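Local structure of ABC transporter, periplasmic substrate-binding protein (Vibrio cholerae O1 biovar eltor, 1TWY) at residues A106-Q111 / T192-N197; P114-T119 / S212-Q217; S28-S33 / T56-Q61; D78-S83 / L240-S245. The protein probably captures phosphate in the periplasm and delivers it to an ABC-type membrane transporter for uptake. All coordinates share one frame; numbering follows the deposited sequence.

Contact 1. Residues A106-Q111 / T192-N197; sequences AIVVNQ and TLVNHN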
loop_
_atom_site.group_PDB
_atom_site.type_symbol
_atom_site.label_atom_id
_atom_site.label_comp_id
_atom_site.label_asym_id
_atom_site.label_seq_id
_atom_site.Cartn_x
_atom_site.Cartn_y
_atom_site.Cartn_z
ATOM N N ALA A 106 -0.349 -4.052 -8.453
ATOM C CA ALA A 106 -0.363 -4.441 -9.867
ATOM C C ALA A 106 -1.524 -3.850 -10.575
ATOM O O ALA A 106 -2.588 -3.712 -10.014
ATOM C CB ALA A 106 -0.517 -6.025 -9.993
ATOM N N ILE A 107 -1.289 -3.453 -11.786
ATOM C CA ILE A 107 -2.402 -3.076 -12.675
ATOM C C ILE A 107 -2.811 -4.278 -13.483
ATOM O O ILE A 107 -1.992 -4.956 -14.112
ATOM C CB ILE A 107 -1.900 -1.964 -13.633
ATOM C CG1 ILE A 107 -1.237 -0.824 -12.823
ATOM C CG2 ILE A 107 -3.011 -1.503 -14.505
ATOM C CD1 ILE A 107 -2.247 -0.240 -11.865
ATOM N N VAL A 108 -4.106 -4.549 -13.501
ATOM C CA VAL A 108 -4.606 -5.747 -14.069
ATOM C C VAL A 108 -5.610 -5.467 -15.175
ATOM O O VAL A 108 -6.431 -4.566 -15.018
ATOM C CB VAL A 108 -5.131 -6.706 -13.016
ATOM C CG1 VAL A 108 -3.948 -7.204 -12.150
ATOM C CG2 VAL A 108 -6.186 -6.148 -12.142
ATOM N N VAL A 109 -5.531 -6.224 -16.264
ATOM C CA VAL A 109 -6.484 -6.199 -17.341
ATOM C C VAL A 109 -6.992 -7.584 -17.675
ATOM O O VAL A 109 -6.413 -8.584 -17.196
ATOM C CB VAL A 109 -5.860 -5.571 -18.642
ATOM C CG1 VAL A 109 -5.418 -4.098 -18.306
ATOM C CG2 VAL A 109 -4.640 -6.340 -19.215
ATOM N N ASN A 110 -8.011 -7.640 -18.492
ATOM C CA ASN A 110 -8.575 -8.951 -18.911
ATOM C C ASN A 110 -7.551 -9.649 -19.824
ATOM O O ASN A 110 -6.798 -9.015 -20.602
ATOM C CB ASN A 110 -9.856 -8.715 -19.696
ATOM C CG ASN A 110 -10.546 -9.989 -20.043
ATOM O OD1 ASN A 110 -10.196 -10.634 -21.070
ATOM N ND2 ASN A 110 -11.559 -10.344 -19.284
ATOM N N GLN A 111 -7.420 -10.989 -19.625
ATOM C CA GLN A 111 -6.506 -11.773 -20.456
ATOM C C GLN A 111 -6.537 -11.464 -21.978
ATOM O O GLN A 111 -5.506 -11.617 -22.599
ATOM C CB GLN A 111 -6.772 -13.260 -20.337
ATOM C CG GLN A 111 -5.610 -14.143 -20.754
ATOM C CD GLN A 111 -4.278 -13.782 -20.033
ATOM O OE1 GLN A 111 -4.167 -13.935 -18.837
ATOM N NE2 GLN A 111 -3.322 -13.297 -20.792
ATOM N N THR A 192 -12.322 -10.927 -10.191
ATOM C CA THR A 192 -13.493 -11.507 -10.840
ATOM C C THR A 192 -14.077 -10.521 -11.840
ATOM O O THR A 192 -14.442 -10.942 -12.961
ATOM C CB THR A 192 -14.497 -11.930 -9.774
ATOM O OG1 THR A 192 -13.815 -12.901 -8.944
ATOM C CG2 THR A 192 -15.656 -12.600 -10.405
ATOM N N LEU A 193 -14.180 -9.261 -11.470
ATOM C CA LEU A 193 -14.695 -8.257 -12.416
ATOM C C LEU A 193 -13.875 -8.122 -13.626
ATOM O O LEU A 193 -14.369 -8.173 -14.791
ATOM C CB LEU A 193 -14.963 -6.921 -11.707
ATOM C CG LEU A 193 -15.847 -5.946 -12.437
ATOM C CD1 LEU A 193 -17.305 -6.403 -12.544
ATOM C CD2 LEU A 193 -15.777 -4.615 -11.792
ATOM N N VAL A 194 -12.555 -8.001 -13.472
ATOM C CA VAL A 194 -11.634 -7.901 -14.584
ATOM C C VAL A 194 -11.726 -9.139 -15.468
ATOM O O VAL A 194 -11.699 -9.097 -16.667
ATOM C CB VAL A 194 -10.213 -7.492 -14.144
ATOM C CG1 VAL A 194 -9.194 -7.577 -15.225
ATOM C CG2 VAL A 194 -10.187 -6.103 -13.600
ATOM N N ASN A 195 -11.673 -10.341 -14.826
ATOM C CA ASN A 195 -11.765 -11.637 -15.510
ATOM C C ASN A 195 -12.947 -11.839 -16.418
ATOM O O ASN A 195 -12.888 -12.447 -17.417
ATOM C CB ASN A 195 -11.705 -12.759 -14.446
ATOM C CG ASN A 195 -11.923 -14.091 -15.050
ATOM O OD1 ASN A 195 -13.025 -14.517 -15.170
ATOM N ND2 ASN A 195 -10.843 -14.765 -15.460
ATOM N N HIS A 196 -14.011 -11.156 -16.081
ATOM C CA HIS A 196 -15.285 -11.266 -16.796
ATOM C C HIS A 196 -15.647 -10.111 -17.726
ATOM O O HIS A 196 -16.690 -10.197 -18.375
ATOM C CB HIS A 196 -16.407 -11.458 -15.799
ATOM C CG HIS A 196 -16.565 -12.842 -15.331
ATOM N ND1 HIS A 196 -16.958 -13.140 -14.064
ATOM C CD2 HIS A 196 -16.412 -14.030 -15.954
ATOM C CE1 HIS A 196 -17.057 -14.451 -13.921
ATOM N NE2 HIS A 196 -16.763 -15.008 -15.051
ATOM N N ASN A 197 -14.749 -9.122 -17.826
ATOM C CA ASN A 197 -14.993 -7.937 -18.649
ATOM C C ASN A 197 -13.775 -7.553 -19.384
ATOM O O ASN A 197 -12.874 -6.933 -18.840
ATOM C CB ASN A 197 -15.598 -6.800 -17.775
ATOM C CG ASN A 197 -16.864 -7.160 -17.153
ATOM O OD1 ASN A 197 -17.919 -7.024 -17.822
ATOM N ND2 ASN A 197 -16.829 -7.650 -15.894
#
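In one lobe of the periplasmic binding-protein fold, the C-terminal part of strand 96-109 meets the C-terminal part of helix 187-196, and Asn110 and Val194 carry the contact. In Asn110, CG lies anti to the backbone N (chi1 -175°), and ND2 beyond it donates to Val194 O at 2.9 Å, in the plane of that carbonyl, with an N-H...O angle of 159°. The same oxygen takes a second, longer bond from the backbone N of Asn197 at 3.3 Å, so the side chain of Asn110 and the backbone of Asn197 share one acceptor. One residue back the pattern recurs within the helix segment: Leu193 O accepts both His196 N and the side-chain ND2 of Asn197, the latter at 2.7 Å, with Leu193 O close to the plane of the Asn197 amide. Beside the polar pair, CG1 of Val194 presses on the peptide link after Val109, 3.3 Å from Val109 C, while its CG2 meets CG2 of Val108 at 4.3 Å in a looser apolar contact. Asn110 OD1 is taken up by the backbone N of Ala112, so both ends of the amide have partners and its rotation is fixed. Strand 96-109 runs here between strands 200-205 and 214-218, and Asn195, farther round the helix, uses its ND2 to bind Ser212 O.

Contact 2. Residues P114-T119 / S212-Q217; sequences PVTNLT and SVKAIQ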
loop_
_atom_site.group_PDB
_atom_site.type_symbol
_atom_site.label_atom_id
_atom_site.label_comp_id
_atom_site.label_asym_id
_atom_site.label_seq_id
_atom_site.Cartn_x
_atom_site.Cartn_y
_atom_site.Cartn_z
ATOM N N PRO A 114 -4.878 -6.848 -25.469
ATOM C CA PRO A 114 -3.498 -6.878 -25.969
ATOM C C PRO A 114 -2.483 -5.988 -25.304
ATOM O O PRO A 114 -1.278 -6.190 -25.512
ATOM C CB PRO A 114 -3.655 -6.482 -27.471
ATOM C CG PRO A 114 -4.946 -5.769 -27.555
ATOM C CD PRO A 114 -5.842 -6.414 -26.486
ATOM N N VAL A 115 -2.943 -4.992 -24.553
ATOM C CA VAL A 115 -2.060 -4.078 -23.880
ATOM C C VAL A 115 -1.171 -4.850 -22.906
ATOM O O VAL A 115 -1.615 -5.771 -22.183
ATOM C CB VAL A 115 -2.890 -2.972 -23.184
ATOM C CG1 VAL A 115 -2.102 -2.104 -22.248
ATOM C CG2 VAL A 115 -3.631 -2.111 -24.278
ATOM N N THR A 116 0.093 -4.519 -22.965
ATOM C CA THR A 116 1.092 -5.114 -22.105
ATOM C C THR A 116 1.756 -4.169 -21.097
ATOM O O THR A 116 2.618 -4.615 -20.323
ATOM C CB THR A 116 2.211 -5.772 -22.927
ATOM O OG1 THR A 116 2.862 -4.815 -23.789
ATOM C CG2 THR A 116 1.666 -6.929 -23.801
ATOM N N ASN A 117 1.514 -2.841 -21.232
ATOM C CA ASN A 117 2.229 -1.840 -20.532
ATOM C C ASN A 117 1.400 -0.570 -20.520
ATOM O O ASN A 117 0.643 -0.351 -21.452
ATOM C CB ASN A 117 3.527 -1.520 -21.248
ATOM C CG ASN A 117 4.291 -0.380 -20.580
ATOM O OD1 ASN A 117 4.582 -0.385 -19.377
ATOM N ND2 ASN A 117 4.595 0.665 -21.402
ATOM N N LEU A 118 1.464 0.200 -19.434
ATOM C CA LEU A 118 0.949 1.571 -19.450
ATOM C C LEU A 118 1.943 2.440 -18.839
ATOM O O LEU A 118 2.667 1.994 -17.923
ATOM C CB LEU A 118 -0.414 1.693 -18.680
ATOM C CG LEU A 118 -1.679 1.062 -19.303
ATOM C CD1 LEU A 118 -2.838 1.080 -18.428
ATOM C CD2 LEU A 118 -2.037 1.722 -20.677
ATOM N N THR A 119 2.082 3.661 -19.383
ATOM C CA THR A 119 2.904 4.657 -18.696
ATOM C C THR A 119 2.102 5.349 -17.623
ATOM O O THR A 119 0.891 5.230 -17.536
ATOM C CB THR A 119 3.391 5.753 -19.674
ATOM O OG1 THR A 119 2.260 6.442 -20.251
ATOM C CG2 THR A 119 4.142 5.076 -20.830
ATOM N N SER A 212 -6.112 -15.516 -13.208
ATOM C CA SER A 212 -7.460 -15.132 -13.732
ATOM C C SER A 212 -7.421 -13.748 -14.436
ATOM O O SER A 212 -8.377 -13.380 -15.048
ATOM C CB SER A 212 -8.502 -15.034 -12.634
ATOM O OG SER A 212 -8.210 -14.082 -11.630
ATOM N N VAL A 213 -6.360 -13.024 -14.223
ATOM C CA VAL A 213 -6.157 -11.653 -14.738
ATOM C C VAL A 213 -4.739 -11.529 -15.319
ATOM O O VAL A 213 -3.891 -12.394 -15.045
ATOM C CB VAL A 213 -6.301 -10.540 -13.673
ATOM C CG1 VAL A 213 -7.642 -10.538 -13.074
ATOM C CG2 VAL A 213 -5.323 -10.685 -12.602
ATOM N N LYS A 214 -4.524 -10.502 -16.134
ATOM C CA LYS A 214 -3.196 -10.236 -16.698
ATOM C C LYS A 214 -2.632 -8.967 -15.983
ATOM O O LYS A 214 -3.207 -7.879 -16.166
ATOM C CB LYS A 214 -3.310 -9.996 -18.249
ATOM C CG LYS A 214 -1.942 -9.921 -18.910
ATOM C CD LYS A 214 -1.963 -10.226 -20.358
ATOM C CE LYS A 214 -2.586 -9.096 -21.038
ATOM N NZ LYS A 214 -1.949 -8.861 -22.500
ATOM N N ALA A 215 -1.570 -9.104 -15.239
ATOM C CA ALA A 215 -0.890 -8.014 -14.645
ATOM C C ALA A 215 0.027 -7.420 -15.689
ATOM O O ALA A 215 0.724 -8.162 -16.359
ATOM C CB ALA A 215 -0.008 -8.546 -13.496
ATOM N N ILE A 216 -0.026 -6.128 -15.919
ATOM C CA ILE A 216 0.776 -5.511 -16.978
ATOM C C ILE A 216 1.952 -4.722 -16.417
ATOM O O ILE A 216 2.110 -4.514 -15.198
ATOM C CB ILE A 216 -0.064 -4.643 -17.866
ATOM C CG1 ILE A 216 -0.679 -3.527 -17.077
ATOM C CG2 ILE A 216 -1.096 -5.530 -18.542
ATOM C CD1 ILE A 216 -1.437 -2.477 -18.034
ATOM N N GLN A 217 2.882 -4.342 -17.288
ATOM C CA GLN A 217 3.969 -3.474 -16.865
ATOM C C GLN A 217 3.479 -2.075 -16.568
ATOM O O GLN A 217 2.479 -1.612 -17.106
ATOM C CB GLN A 217 5.017 -3.389 -17.983
ATOM C CG GLN A 217 5.701 -4.694 -18.196
ATOM C CD GLN A 217 6.581 -4.661 -19.519
ATOM O OE1 GLN A 217 6.360 -3.824 -20.440
ATOM N NE2 GLN A 217 7.513 -5.547 -19.602
HETATM O O HOH W 1 5.525 -4.363 -22.863
#
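The side-chain amides of Asn117 and Gln217 stand almost perpendicular, their planes 80° apart, and the two side chains cross at about a right angle. At the oxygen end of the Gln217 amide, OE1 lies 3.7 Å from Asn117 CB and accepts a bond from a water at 2.6 Å. That water is also hydrogen-bonded to Thr116 OG1; at the nitrogen end of the amide, NE2 is bound by Asp222. The flat peptide carbonyls are approached from above their planes: Val115 O by the ammonium NZ of Lys214, 45° out of plane at 3.1 Å, and Thr116 O by Gln217 N at 3.1 Å. Leu118 N returns a bond to Gln217 O, completing the parallel bridge of Asn117 with Gln217. The lysine reaches its carbonyl through a chain bent at its far end, and NZ also binds Asn113 O, so the charge is held by two backbone oxygens of the loop. The apolar part of the contact is centred on Ile216, which places CG1 between its backbone N and carbonyl carbon (chi1 61°); CD1 beyond it rests 3.8 Å from Leu118 CG, with Val115 CG1 a little farther off. Strand 117-118 is thereby added to the sheet beside strand 214-218. Lys214 and Ile216 also pair with Val109 and Ile107 of strand 96-109, while Leu118 packs on Leu123 and Ile126 of helix 120-128.

Contact 3. Residues S28-S33 / T56-Q61; sequences SEITIS and TYVAVQ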
loop_
_atom_site.group_PDB
_atom_site.type_symbol
_atom_site.label_atom_id
_atom_site.label_comp_id
_atom_site.label_asym_id
_atom_site.label_seq_id
_atom_site.Cartn_x
_atom_site.Cartn_y
_atom_site.Cartn_z
ATOM N N SER A 28 4.454 -5.442 30.974
ATOM C CA SER A 28 4.325 -4.057 30.456
ATOM C C SER A 28 3.461 -4.027 29.180
ATOM O O SER A 28 2.954 -5.050 28.719
ATOM C CB SER A 28 5.712 -3.458 30.226
ATOM O OG SER A 28 6.741 -4.388 30.576
ATOM N N GLU A 29 3.260 -2.845 28.628
ATOM C CA GLU A 29 2.364 -2.702 27.445
ATOM C C GLU A 29 3.100 -1.808 26.426
ATOM O O GLU A 29 3.751 -0.908 26.831
ATOM C CB GLU A 29 1.029 -2.086 27.861
ATOM C CG GLU A 29 -0.211 -2.981 27.694
ATOM C CD GLU A 29 -1.481 -2.252 27.192
ATOM O OE1 GLU A 29 -1.648 -1.021 27.461
ATOM O OE2 GLU A 29 -2.328 -2.906 26.507
ATOM N N ILE A 30 3.037 -2.142 25.135
ATOM C CA ILE A 30 3.630 -1.353 24.067
ATOM C C ILE A 30 2.430 -1.094 23.173
ATOM O O ILE A 30 1.685 -1.976 22.905
ATOM C CB ILE A 30 4.708 -2.152 23.261
ATOM C CG1 ILE A 30 5.978 -2.329 24.085
ATOM C CG2 ILE A 30 5.134 -1.442 22.042
ATOM C CD1 ILE A 30 6.922 -3.403 23.530
ATOM N N THR A 31 2.300 0.110 22.686
ATOM C CA THR A 31 1.145 0.454 21.821
ATOM C C THR A 31 1.765 0.846 20.504
ATOM O O THR A 31 2.600 1.757 20.460
ATOM C CB THR A 31 0.436 1.628 22.392
ATOM O OG1 THR A 31 -0.003 1.327 23.720
ATOM C CG2 THR A 31 -0.835 2.008 21.570
ATOM N N ILE A 32 1.405 0.158 19.414
ATOM C CA ILE A 32 1.876 0.552 18.119
ATOM C C ILE A 32 0.618 0.937 17.317
ATOM O O ILE A 32 -0.274 0.112 17.153
ATOM C CB ILE A 32 2.747 -0.607 17.457
ATOM C CG1 ILE A 32 3.176 -0.234 16.059
ATOM C CG2 ILE A 32 2.032 -1.933 17.425
ATOM C CD1 ILE A 32 4.394 -1.077 15.506
ATOM N N SER A 33 0.614 2.134 16.764
ATOM C CA SER A 33 -0.583 2.728 16.172
ATOM C C SER A 33 -0.325 3.190 14.808
ATOM O O SER A 33 0.717 3.768 14.520
ATOM C CB SER A 33 -0.992 3.910 17.062
ATOM O OG SER A 33 -1.065 3.396 18.401
ATOM N N THR A 56 4.361 -9.037 27.926
ATOM C CA THR A 56 4.214 -7.687 27.343
ATOM C C THR A 56 3.183 -7.706 26.260
ATOM O O THR A 56 3.325 -8.468 25.306
ATOM C CB THR A 56 5.576 -7.080 26.954
ATOM O OG1 THR A 56 6.574 -8.081 26.841
ATOM C CG2 THR A 56 6.145 -6.319 28.131
ATOM N N TYR A 57 2.080 -6.994 26.477
ATOM C CA TYR A 57 1.029 -7.010 25.529
ATOM C C TYR A 57 1.416 -5.912 24.488
ATOM O O TYR A 57 1.739 -4.770 24.857
ATOM C CB TYR A 57 -0.311 -6.768 26.187
ATOM C CG TYR A 57 -1.452 -6.685 25.193
ATOM C CD1 TYR A 57 -1.741 -7.761 24.325
ATOM C CD2 TYR A 57 -2.232 -5.534 25.105
ATOM C CE1 TYR A 57 -2.800 -7.673 23.402
ATOM C CE2 TYR A 57 -3.279 -5.435 24.201
ATOM C CZ TYR A 57 -3.558 -6.502 23.354
ATOM O OH TYR A 57 -4.596 -6.371 22.454
ATOM N N VAL A 58 1.449 -6.297 23.214
ATOM C CA VAL A 58 1.598 -5.343 22.135
ATOM C C VAL A 58 0.206 -5.058 21.582
ATOM O O VAL A 58 -0.430 -5.887 20.937
ATOM C CB VAL A 58 2.615 -5.828 21.031
ATOM C CG1 VAL A 58 2.782 -4.804 19.906
ATOM C CG2 VAL A 58 3.974 -6.034 21.576
ATOM N N ALA A 59 -0.247 -3.865 21.812
ATOM C CA ALA A 59 -1.526 -3.395 21.304
ATOM C C ALA A 59 -1.350 -2.800 19.897
ATOM O O ALA A 59 -0.724 -1.732 19.772
ATOM C CB ALA A 59 -2.060 -2.353 22.237
ATOM N N VAL A 60 -1.950 -3.424 18.890
ATOM C CA VAL A 60 -1.798 -2.986 17.533
ATOM C C VAL A 60 -3.067 -2.223 17.244
ATOM O O VAL A 60 -4.137 -2.803 17.233
ATOM C CB VAL A 60 -1.597 -4.174 16.538
ATOM C CG1 VAL A 60 -1.427 -3.667 15.070
ATOM C CG2 VAL A 60 -0.414 -4.984 16.939
ATOM N N GLN A 61 -2.943 -0.965 16.892
ATOM C CA GLN A 61 -4.080 -0.104 16.745
ATOM C C GLN A 61 -4.171 0.387 15.337
ATOM O O GLN A 61 -3.461 1.290 14.948
ATOM C CB GLN A 61 -3.967 1.132 17.665
ATOM C CG GLN A 61 -3.904 0.814 19.111
ATOM C CD GLN A 61 -3.898 2.047 20.061
ATOM O OE1 GLN A 61 -4.367 1.909 21.220
ATOM N NE2 GLN A 61 -3.506 3.206 19.584
#
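Ala59 O is gripped from strand 29-34 by two groups, the amide N of Ile32 at 2.9 Å and, as a CA-H...O contact, Thr31 CA at 3.5 Å. The parallel bonding repeats on both sides of it: Ile30 N binds Tyr57 O, and Ala59 N and Gln61 N return bonds to Ile30 O and Ile32 O. On the face carrying Glu29, Thr31 and Ser33, Glu29 lies alongside Tyr57, its carboxylate 14° from the ring plane and OE2 at the ring edge, 3.0 Å from Tyr57 CD2. Farther along, CG2 of Thr31 lies 3.4 Å from CD of Gln61, whose NE2 makes a weak bond to Ser33 OG at 2.7 Å. On the opposite face CG2 of Ile32 touches CG1 of Val58 and CG2 of Val60, each at 3.9 Å; Ile30 and Val58 pack on Phe255 of helix 250-260, Ile32 and Val60 on Met42 of helix 36-52, the crossover of this beta-alpha-beta unit. Backbone bonds thus fix the register, one face is lined with branched aliphatic groups, and the other is mainly polar, with the Tyr57 ring and Ala59 methyl among its members. The carboxylate oxygen may gain from the ring's positive rim, though exposed Glu29 has an unusual conformation and the short approach is doubtful.

Contact 4. Residues D78-S83 / L240-S245; sequences DIAMTS and LILHYS. With PO4 (phosphate ion), chain I.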
loop_
_atom_site.group_PDB
_atom_site.type_symbol
_atom_site.label_atom_id
_atom_site.label_comp_id
_atom_site.label_asym_id
_atom_site.label_seq_id
_atom_site.Cartn_x
_atom_site.Cartn_y
_atom_site.Cartn_z
ATOM N N ASP A 78 3.739 4.220 21.548
ATOM C CA ASP A 78 5.153 4.016 21.623
ATOM C C ASP A 78 5.804 3.949 20.246
ATOM O O ASP A 78 6.966 4.320 20.081
ATOM C CB ASP A 78 5.449 2.766 22.356
ATOM C CG ASP A 78 4.935 2.787 23.759
ATOM O OD1 ASP A 78 5.449 3.615 24.568
ATOM O OD2 ASP A 78 4.037 2.031 24.127
ATOM N N ILE A 79 5.029 3.433 19.270
ATOM C CA ILE A 79 5.472 3.228 17.924
ATOM C C ILE A 79 4.416 3.664 16.965
ATOM O O ILE A 79 3.304 3.365 17.245
ATOM C CB ILE A 79 5.918 1.720 17.658
ATOM C CG1 ILE A 79 6.937 1.297 18.743
ATOM C CG2 ILE A 79 6.529 1.632 16.272
ATOM C CD1 ILE A 79 7.299 -0.174 18.758
ATOM N N ALA A 80 4.707 4.293 15.843
ATOM C CA ALA A 80 3.670 4.452 14.846
ATOM C C ALA A 80 4.046 3.574 13.627
ATOM O O ALA A 80 5.197 3.250 13.351
ATOM C CB ALA A 80 3.466 5.858 14.463
HETATM N N MSE A 81 3.028 3.271 12.807
HETATM C CA MSE A 81 3.272 2.574 11.602
HETATM C C MSE A 81 2.522 3.362 10.474
HETATM O O MSE A 81 1.413 3.857 10.704
HETATM C CB MSE A 81 2.846 1.089 11.708
HETATM C CG MSE A 81 1.500 0.885 12.013
HETATM SE SE MSE A 81 1.234 -1.060 12.652
HETATM C CE MSE A 81 -0.393 -0.371 13.421
ATOM N N THR A 82 3.158 3.525 9.339
ATOM C CA THR A 82 2.552 4.215 8.204
ATOM C C THR A 82 2.723 3.374 6.973
ATOM O O THR A 82 3.586 2.574 6.867
ATOM C CB THR A 82 3.134 5.620 7.907
ATOM O OG1 THR A 82 4.479 5.541 7.375
ATOM C CG2 THR A 82 3.150 6.508 9.140
ATOM N N SER A 83 1.848 3.599 5.984
ATOM C CA SER A 83 1.990 3.068 4.661
ATOM C C SER A 83 2.343 4.075 3.573
ATOM O O SER A 83 2.031 3.906 2.363
ATOM C CB SER A 83 0.719 2.302 4.366
ATOM O OG SER A 83 -0.388 3.238 4.471
ATOM N N LEU A 240 6.459 1.934 6.943
ATOM C CA LEU A 240 7.406 2.548 7.860
ATOM C C LEU A 240 7.024 2.364 9.262
ATOM O O LEU A 240 5.841 2.332 9.718
ATOM C CB LEU A 240 7.475 4.044 7.582
ATOM C CG LEU A 240 7.832 4.510 6.187
ATOM C CD1 LEU A 240 7.935 6.010 6.227
ATOM C CD2 LEU A 240 9.195 3.835 5.679
ATOM N N ILE A 241 8.040 2.265 10.100
ATOM C CA ILE A 241 7.954 2.175 11.533
ATOM C C ILE A 241 8.691 3.431 12.107
ATOM O O ILE A 241 9.836 3.687 11.737
ATOM C CB ILE A 241 8.649 0.948 12.053
ATOM C CG1 ILE A 241 8.097 -0.363 11.373
ATOM C CG2 ILE A 241 8.487 0.835 13.540
ATOM C CD1 ILE A 241 6.689 -0.613 11.674
ATOM N N LEU A 242 7.955 4.150 12.942
ATOM C CA LEU A 242 8.388 5.433 13.540
ATOM C C LEU A 242 8.458 5.251 15.047
ATOM O O LEU A 242 7.585 4.707 15.690
ATOM C CB LEU A 242 7.402 6.546 13.232
ATOM C CG LEU A 242 7.239 7.109 11.835
ATOM C CD1 LEU A 242 6.877 6.136 10.871
ATOM C CD2 LEU A 242 6.075 8.108 11.860
ATOM N N HIS A 243 9.507 5.827 15.662
ATOM C CA HIS A 243 9.666 5.740 17.131
ATOM C C HIS A 243 10.757 6.722 17.535
ATOM O O HIS A 243 11.427 7.236 16.683
ATOM C CB HIS A 243 10.002 4.343 17.617
ATOM C CG HIS A 243 11.374 3.901 17.261
ATOM N ND1 HIS A 243 11.823 3.833 15.957
ATOM C CD2 HIS A 243 12.422 3.549 18.048
ATOM C CE1 HIS A 243 13.082 3.427 15.953
ATOM N NE2 HIS A 243 13.465 3.248 17.205
ATOM N N TYR A 244 10.833 7.044 18.815
ATOM C CA TYR A 244 11.874 8.006 19.302
ATOM C C TYR A 244 13.088 7.239 19.789
ATOM O O TYR A 244 13.157 6.887 20.921
ATOM C CB TYR A 244 11.298 8.833 20.412
ATOM C CG TYR A 244 10.242 9.719 19.931
ATOM C CD1 TYR A 244 10.530 10.783 19.092
ATOM C CD2 TYR A 244 8.901 9.456 20.205
ATOM C CE1 TYR A 244 9.568 11.618 18.587
ATOM C CE2 TYR A 244 7.930 10.312 19.759
ATOM C CZ TYR A 244 8.241 11.377 18.934
ATOM O OH TYR A 244 7.418 12.331 18.365
ATOM N N SER A 245 14.015 6.936 18.891
ATOM C CA SER A 245 15.065 5.918 19.183
ATOM C C SER A 245 15.782 6.208 20.513
ATOM O O SER A 245 16.079 5.289 21.316
ATOM C CB SER A 245 16.073 5.799 18.039
ATOM O OG SER A 245 17.064 6.825 18.096
HETATM P P PO4 I . -3.585 3.280 6.005
HETATM O O1 PO4 I . -2.596 2.162 5.632
HETATM O O2 PO4 I . -4.467 3.616 4.675
HETATM O O3 PO4 I . -4.564 2.857 7.162
HETATM O O4 PO4 I . -2.965 4.617 6.353
HETATM O O HOH W 2 9.198 5.807 20.604
#
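With chi1 near -52° in Ile79 and -55° in Ile241, each isoleucine turns CG1 anti to its carbonyl carbon and CG2 anti to its backbone N. The two CG2 methyls then meet at 3.5 Å, tighter than usual van der Waals contact. They belong to an antiparallel strand pair in the sheet of the binding-protein fold. Ala80 and Leu242 form one hydrogen-bonded pair, with both N-to-O distances 2.9 Å, and Thr82 and Leu240 the next. Between them lies the non-hydrogen-bonded pair of selenomethionine Met81 and Ile241, with Met81 CB 4.2 Å from Ile241 CD1. On the face carrying Ala80 and Thr82, OG1 of Thr82 approaches CB of Leu240 at 3.4 Å while hydrogen-bonded to Arg84 O. The Thr82 and Leu242 side chains cross at about a right angle, CG2 of Thr82 4.1 Å from CD1 of Leu242. Beyond the other end of the pair, one water donates to Asp78 O and accepts from Tyr244 N. Strand 79-82 runs out into Ser83 at a phosphate ion also hydrogen-bonded to the hydroxyls of Ser35, Thr36, Ser37 and Ser65. The ion probably comes from the crystallisation liquor, but its setting is consistent with a phosphate receptor; Ser83 OG donates to its O1 at 2.7 Å.

Overall arrangement
From the N terminus, contact 3 closes first, joining strands 29-34 and 57-62 across a single helix. Contact 4 opens next at residues 78-83 and is completed only by 240-245, so the loop it closes encloses contacts 1 and 2. These two cross, their segments alternating in the order 106-111, 114-119, 192-197, 212-217, and they touch through strands 96-109 and 214-218. Contacts 3 and 4 also adjoin, because strand 79-82 pairs with strand 29-34. The two groups lie on opposite sides of the chain's centre, contacts 1 and 3 being about 39 Å apart between centres. Strands 96-109 and 236-243 link the two lobes.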